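Local coordinates for protein fatty acid biosynthesis transcriptional regulator (Streptococcus pneumoniae, PDB 6JBX) that probably represses fatty acid synthesis genes as a dimeric MarR-family transcription factor that binds DNA through a winged helix-turn-helix, at residues I41-M46 and R112-F117; I49-K54 and S61-E66. One frame throughout, in Å; residues are numbered along the deposited sequence.

Overall arrangement
Helix 43-54 serves both contacts. Its first turn packs on helix 105-125 in interaction 1, and its last turns face helix 60-67 in interaction 2, with about 14 Å between the centres of the two contacts. They touch directly where Ile41 CD1 packs 4.1 Å from Ile49 CD1. Each also reaches the bound DNA: Ser42 meets a phosphate of chain C, and Ser61 meets one of chain D, so each strand is met at a phosphate by the start of a different helix. A bound tridecane lies about 8 Å from the side chain of Ile43 and about 13 Å from that of Glu66; Ile14, Leu18 and Leu144 line the tridecane pocket.

Interaction 1 (I41-M46 and R112-F117); sequences ISIKEM and RLHKRF. With nucleotides of chain C.
The imidazole of His114 carries the methylene CG of Met46 over one face, displaced toward the ring's rim, while Ile43 CD1 approaches obliquely, 3.6 Å from His114 CE1. The Met46 CG contact is modelled too close for its spacing to mean much. Met46 SD lies 3.5 Å from His114 CB, and Met46 CE bends back to 3.6 Å from the same His114 CB. With CG anti to the backbone N in both (chi1 -169° in Met46, -167° in His114), each side chain is carried toward the other helix, and the two slide past in opposite directions. His118 adds an edge-to-face ring contact to His114.

Beyond the histidine, the helix start is tied down by a capping box. Glu45 N gives a nearly straight bond to Ser42 OG at 2.9 Å, and Ser42 N returns one of 2.9 Å to the anti lone pair of Glu45 OE2. The same Ser42 OG donates to OP1 of DG13 of chain C at 2.5 Å, while Glu45 OE1 forms a salt bridge with Lys84. The arrangement joins an N-capped, phosphate-binding helix of the MarR winged helix-turn-helix domain to helix 105-125, which leads toward the dimer interface.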
# COMPACT_ATOMS: atom_id res chain seq x y z
N ILE A 41 6.91 -16.44 -3.44
CA ILE A 41 5.94 -15.90 -2.49
C ILE A 41 5.74 -14.41 -2.78
O ILE A 41 6.68 -13.63 -2.74
CB ILE A 41 6.39 -16.14 -1.04
CG1 ILE A 41 6.30 -17.61 -0.63
CG2 ILE A 41 5.59 -15.27 -0.06
CD1 ILE A 41 4.89 -18.18 -0.69
N SER A 42 4.53 -14.06 -3.12
CA SER A 42 4.14 -12.70 -3.37
C SER A 42 3.89 -11.97 -2.04
O SER A 42 3.71 -12.60 -0.98
CB SER A 42 2.86 -12.68 -4.17
OG SER A 42 1.79 -12.94 -3.25
N ILE A 43 3.78 -10.65 -2.12
CA ILE A 43 3.53 -9.89 -0.89
C ILE A 43 2.15 -10.26 -0.34
O ILE A 43 1.99 -10.35 0.87
CB ILE A 43 3.71 -8.37 -1.08
CG1 ILE A 43 3.60 -7.63 0.26
CG2 ILE A 43 2.73 -7.77 -2.12
CD1 ILE A 43 4.72 -7.91 1.24
N LYS A 44 1.16 -10.55 -1.19
CA LYS A 44 -0.16 -10.94 -0.67
C LYS A 44 -0.12 -12.32 -0.01
O LYS A 44 -0.74 -12.51 1.05
CB LYS A 44 -1.22 -10.94 -1.77
CG LYS A 44 -1.55 -9.56 -2.29
CD LYS A 44 -1.92 -8.66 -1.16
CE LYS A 44 -2.45 -7.31 -1.58
NZ LYS A 44 -2.27 -6.35 -0.47
N GLU A 45 0.65 -13.26 -0.56
CA GLU A 45 0.80 -14.54 0.12
C GLU A 45 1.56 -14.34 1.43
O GLU A 45 1.26 -15.01 2.41
CB GLU A 45 1.56 -15.60 -0.72
CG GLU A 45 0.79 -16.07 -1.94
CD GLU A 45 1.63 -16.87 -2.94
OE1 GLU A 45 1.20 -18.00 -3.30
OE2 GLU A 45 2.73 -16.36 -3.36
N MET A 46 2.53 -13.43 1.43
CA MET A 46 3.27 -13.16 2.67
C MET A 46 2.29 -12.66 3.74
O MET A 46 2.44 -13.00 4.90
CB MET A 46 4.38 -12.14 2.43
CG MET A 46 5.35 -11.98 3.56
SD MET A 46 6.33 -13.44 4.01
CE MET A 46 5.60 -13.72 5.62
N ARG A 112 9.98 -15.21 9.37
CA ARG A 112 11.11 -14.53 9.99
C ARG A 112 11.70 -13.46 9.05
O ARG A 112 11.95 -12.30 9.42
CB ARG A 112 12.16 -15.56 10.35
CG ARG A 112 13.51 -14.96 10.72
CD ARG A 112 13.44 -14.24 12.05
NE ARG A 112 14.69 -14.40 12.79
CZ ARG A 112 15.64 -13.48 12.91
NH1 ARG A 112 15.49 -12.30 12.33
NH2 ARG A 112 16.72 -13.73 13.64
N LEU A 113 11.95 -13.83 7.82
CA LEU A 113 12.62 -12.95 6.87
C LEU A 113 11.80 -11.68 6.62
O LEU A 113 12.33 -10.55 6.49
CB LEU A 113 12.81 -13.76 5.58
CG LEU A 113 13.41 -13.02 4.40
CD1 LEU A 113 14.89 -12.74 4.66
CD2 LEU A 113 13.22 -13.83 3.13
N HIS A 114 10.48 -11.87 6.55
CA HIS A 114 9.55 -10.73 6.33
C HIS A 114 9.56 -9.82 7.56
O HIS A 114 9.19 -8.63 7.42
CB HIS A 114 8.14 -11.25 6.01
CG HIS A 114 7.22 -10.21 5.48
ND1 HIS A 114 7.60 -9.31 4.50
CD2 HIS A 114 5.94 -9.90 5.79
CE1 HIS A 114 6.59 -8.50 4.23
NE2 HIS A 114 5.56 -8.85 5.01
N LYS A 115 9.97 -10.33 8.71
CA LYS A 115 10.02 -9.53 9.93
C LYS A 115 11.29 -8.68 9.94
O LYS A 115 11.27 -7.61 10.50
CB LYS A 115 10.03 -10.39 11.20
CG LYS A 115 8.66 -10.83 11.67
CD LYS A 115 8.76 -11.63 12.97
CE LYS A 115 7.81 -12.81 13.04
NZ LYS A 115 8.10 -13.68 14.21
N ARG A 116 12.38 -9.20 9.38
CA ARG A 116 13.61 -8.40 9.33
C ARG A 116 13.34 -7.13 8.49
O ARG A 116 13.90 -6.09 8.76
CB ARG A 116 14.80 -9.16 8.75
CG ARG A 116 15.09 -10.51 9.42
CD ARG A 116 16.38 -11.16 8.91
NE ARG A 116 17.56 -10.82 9.72
CZ ARG A 116 18.35 -9.76 9.51
NH1 ARG A 116 18.07 -8.88 8.56
NH2 ARG A 116 19.45 -9.59 10.24
N PHE A 117 12.49 -7.23 7.46
CA PHE A 117 12.15 -6.12 6.61
C PHE A 117 11.38 -5.07 7.42
O PHE A 117 11.73 -3.89 7.40
CB PHE A 117 11.37 -6.57 5.38
CG PHE A 117 11.09 -5.42 4.44
CD1 PHE A 117 12.05 -5.00 3.53
CD2 PHE A 117 9.91 -4.72 4.53
CE1 PHE A 117 11.79 -3.93 2.69
CE2 PHE A 117 9.66 -3.64 3.70
CZ PHE A 117 10.60 -3.24 2.79
P DG C 13 -1.31 -13.99 -5.28
OP1 DG C 13 -0.32 -13.17 -4.58
OP2 DG C 13 -1.76 -15.32 -4.75
O5' DG C 13 -2.60 -13.09 -5.44
C5' DG C 13 -2.49 -11.70 -5.80
C4' DG C 13 -3.88 -11.14 -5.86
O4' DG C 13 -4.53 -11.75 -6.99
C3' DG C 13 -4.78 -11.44 -4.65
O3' DG C 13 -5.26 -10.19 -4.14
C2' DG C 13 -5.86 -12.36 -5.20
C1' DG C 13 -5.88 -11.98 -6.68
N9 DG C 13 -6.36 -12.95 -7.64
C8 DG C 13 -5.99 -14.27 -7.76
N7 DG C 13 -6.55 -14.87 -8.77
C5 DG C 13 -7.29 -13.88 -9.39
C6 DG C 13 -8.11 -13.93 -10.54
O6 DG C 13 -8.36 -14.90 -11.27
N1 DG C 13 -8.70 -12.70 -10.80
C2 DG C 13 -8.51 -11.55 -10.06
N2 DG C 13 -9.15 -10.46 -10.48
N3 DG C 13 -7.73 -11.49 -8.99
C4 DG C 13 -7.20 -12.69 -8.69

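Interaction 2 (I49-K54 and S61-E66); sequences IDVIGK and SQVSKE. With nucleotides of chain D.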
# COMPACT_ATOMS: atom_id res chain seq x y z
N ILE A 49 0.73 -15.76 5.17
CA ILE A 49 1.71 -16.45 5.99
C ILE A 49 1.83 -15.77 7.36
O ILE A 49 1.97 -16.43 8.41
CB ILE A 49 3.07 -16.57 5.28
CG1 ILE A 49 2.98 -17.54 4.10
CG2 ILE A 49 4.18 -16.95 6.24
CD1 ILE A 49 4.27 -17.71 3.35
N ASP A 50 1.79 -14.45 7.34
CA ASP A 50 1.99 -13.60 8.53
C ASP A 50 0.87 -13.83 9.55
O ASP A 50 1.13 -14.04 10.72
CB ASP A 50 2.01 -12.13 8.08
CG ASP A 50 2.45 -11.17 9.16
OD1 ASP A 50 3.47 -11.47 9.83
OD2 ASP A 50 1.75 -10.14 9.34
N VAL A 51 -0.36 -13.82 9.09
CA VAL A 51 -1.49 -14.09 9.97
C VAL A 51 -1.30 -15.47 10.63
O VAL A 51 -1.44 -15.60 11.85
CB VAL A 51 -2.82 -14.02 9.20
CG1 VAL A 51 -3.98 -14.52 10.04
CG2 VAL A 51 -3.10 -12.62 8.69
N ILE A 52 -0.99 -16.50 9.84
CA ILE A 52 -0.91 -17.86 10.37
C ILE A 52 0.27 -17.94 11.35
O ILE A 52 0.18 -18.59 12.39
CB ILE A 52 -0.80 -18.90 9.24
CG1 ILE A 52 -1.97 -18.79 8.27
CG2 ILE A 52 -0.67 -20.32 9.80
CD1 ILE A 52 -1.84 -19.63 7.02
N GLY A 53 1.37 -17.27 11.06
CA GLY A 53 2.56 -17.39 11.92
C GLY A 53 2.36 -16.73 13.29
O GLY A 53 2.81 -17.24 14.32
N LYS A 54 1.64 -15.62 13.30
CA LYS A 54 1.36 -14.88 14.54
C LYS A 54 0.34 -15.65 15.39
O LYS A 54 0.34 -15.53 16.61
CB LYS A 54 0.82 -13.48 14.24
CG LYS A 54 1.86 -12.46 13.80
CD LYS A 54 1.22 -11.18 13.26
CE LYS A 54 2.23 -10.10 12.91
NZ LYS A 54 1.62 -9.07 12.03
N SER A 61 -11.67 -18.83 8.18
CA SER A 61 -12.62 -17.74 8.50
C SER A 61 -11.88 -16.62 9.22
O SER A 61 -12.07 -15.46 8.90
CB SER A 61 -13.79 -18.25 9.30
OG SER A 61 -14.49 -19.25 8.56
N GLN A 62 -10.98 -16.95 10.15
CA GLN A 62 -10.32 -15.90 10.94
C GLN A 62 -9.32 -15.15 10.06
O GLN A 62 -9.11 -13.96 10.24
CB GLN A 62 -9.62 -16.47 12.17
CG GLN A 62 -10.35 -17.67 12.77
CD GLN A 62 -9.98 -18.05 14.19
OE1 GLN A 62 -8.91 -18.59 14.45
NE2 GLN A 62 -10.90 -17.82 15.11
N VAL A 63 -8.68 -15.88 9.13
CA VAL A 63 -7.74 -15.24 8.19
C VAL A 63 -8.52 -14.28 7.28
O VAL A 63 -8.10 -13.18 7.05
CB VAL A 63 -6.97 -16.29 7.37
CG1 VAL A 63 -6.16 -15.64 6.25
CG2 VAL A 63 -6.07 -17.14 8.26
N SER A 64 -9.65 -14.72 6.77
CA SER A 64 -10.55 -13.88 6.01
C SER A 64 -10.87 -12.55 6.72
O SER A 64 -10.69 -11.46 6.16
CB SER A 64 -11.80 -14.63 5.75
OG SER A 64 -12.65 -13.83 4.96
N LYS A 65 -11.34 -12.62 7.96
CA LYS A 65 -11.69 -11.41 8.69
C LYS A 65 -10.44 -10.55 8.88
O LYS A 65 -10.50 -9.33 8.75
CB LYS A 65 -12.30 -11.78 10.05
CG LYS A 65 -13.66 -12.44 9.98
CD LYS A 65 -14.22 -12.83 11.34
CE LYS A 65 -15.47 -13.67 11.24
NZ LYS A 65 -15.33 -14.92 12.04
N GLU A 66 -9.32 -11.18 9.20
CA GLU A 66 -8.11 -10.44 9.47
C GLU A 66 -7.59 -9.75 8.19
O GLU A 66 -6.95 -8.70 8.27
CB GLU A 66 -7.08 -11.39 10.09
CG GLU A 66 -5.73 -10.76 10.35
CD GLU A 66 -5.71 -9.63 11.36
OE1 GLU A 66 -6.24 -9.83 12.48
OE2 GLU A 66 -5.14 -8.56 11.04
P DA D 5 -13.17 -22.77 8.77
OP1 DA D 5 -12.04 -23.51 9.39
OP2 DA D 5 -13.25 -21.28 8.89
O5' DA D 5 -13.27 -23.20 7.25
C5' DA D 5 -13.09 -24.56 6.94
C4' DA D 5 -13.55 -24.86 5.54
O4' DA D 5 -14.84 -24.30 5.28
C3' DA D 5 -12.65 -24.33 4.42
O3' DA D 5 -11.73 -25.38 4.10
C2' DA D 5 -13.65 -24.02 3.31
C1' DA D 5 -15.00 -24.48 3.90
N9 DA D 5 -16.15 -23.70 3.46
C8 DA D 5 -16.53 -22.45 3.88
N7 DA D 5 -17.60 -21.99 3.27
C5 DA D 5 -17.95 -23.01 2.39
C6 DA D 5 -18.99 -23.14 1.46
N6 DA D 5 -19.91 -22.20 1.25
N1 DA D 5 -19.04 -24.28 0.73
C2 DA D 5 -18.11 -25.22 0.94
N3 DA D 5 -17.09 -25.22 1.81
C4 DA D 5 -17.06 -24.07 2.50
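Val51 points its CB at helix 60-67 and forks there, each methyl finding a different neighbour. Val51 CG1, anti to the backbone N, reaches Val63 CG2 at 3.8 Å and also skirts Glu66 CG at 4.2 Å. Val51 CG2, the other branch, lies 3.6 Å from Glu66 CG, so it is the aliphatic part of the glutamate that covers the valine. Glu66 can do this because its chain sets out with CG anti to the backbone N and then bends at chi2 (64°), and the carboxylate goes past the methyls instead of into them. The two valines meet at a slant, whereas Val51 and Glu66 run past each other in opposite directions. Ile52 adds a looser touch, its CG1 4.4 Å from Val63 CG2.

Helices 43-54 and 60-67 are the first two helices of the winged helix-turn-helix, and here their short segments approach to 10.3 Å between axes at 121°. Behind Val63 and Ile52 the wall continues into the same domain: Leu101 of strand 99-103 touches both, while in helix 71-84 Val74 meets Val63 and Leu78 meets Ile52.

Within helix 43-54, Lys54 NZ reaches back one turn to Asp50 OD2, a salt bridge on the syn side of that oxygen, 26° out of the carboxylate plane. At the start of helix 60-67, on the side away from Val51, Ser61 N holds the DNA backbone by donating to OP2 of DA5 of chain D at 3.0 Å. Ser61 OG is also placed beside that OP2, too close for its distance to be trusted.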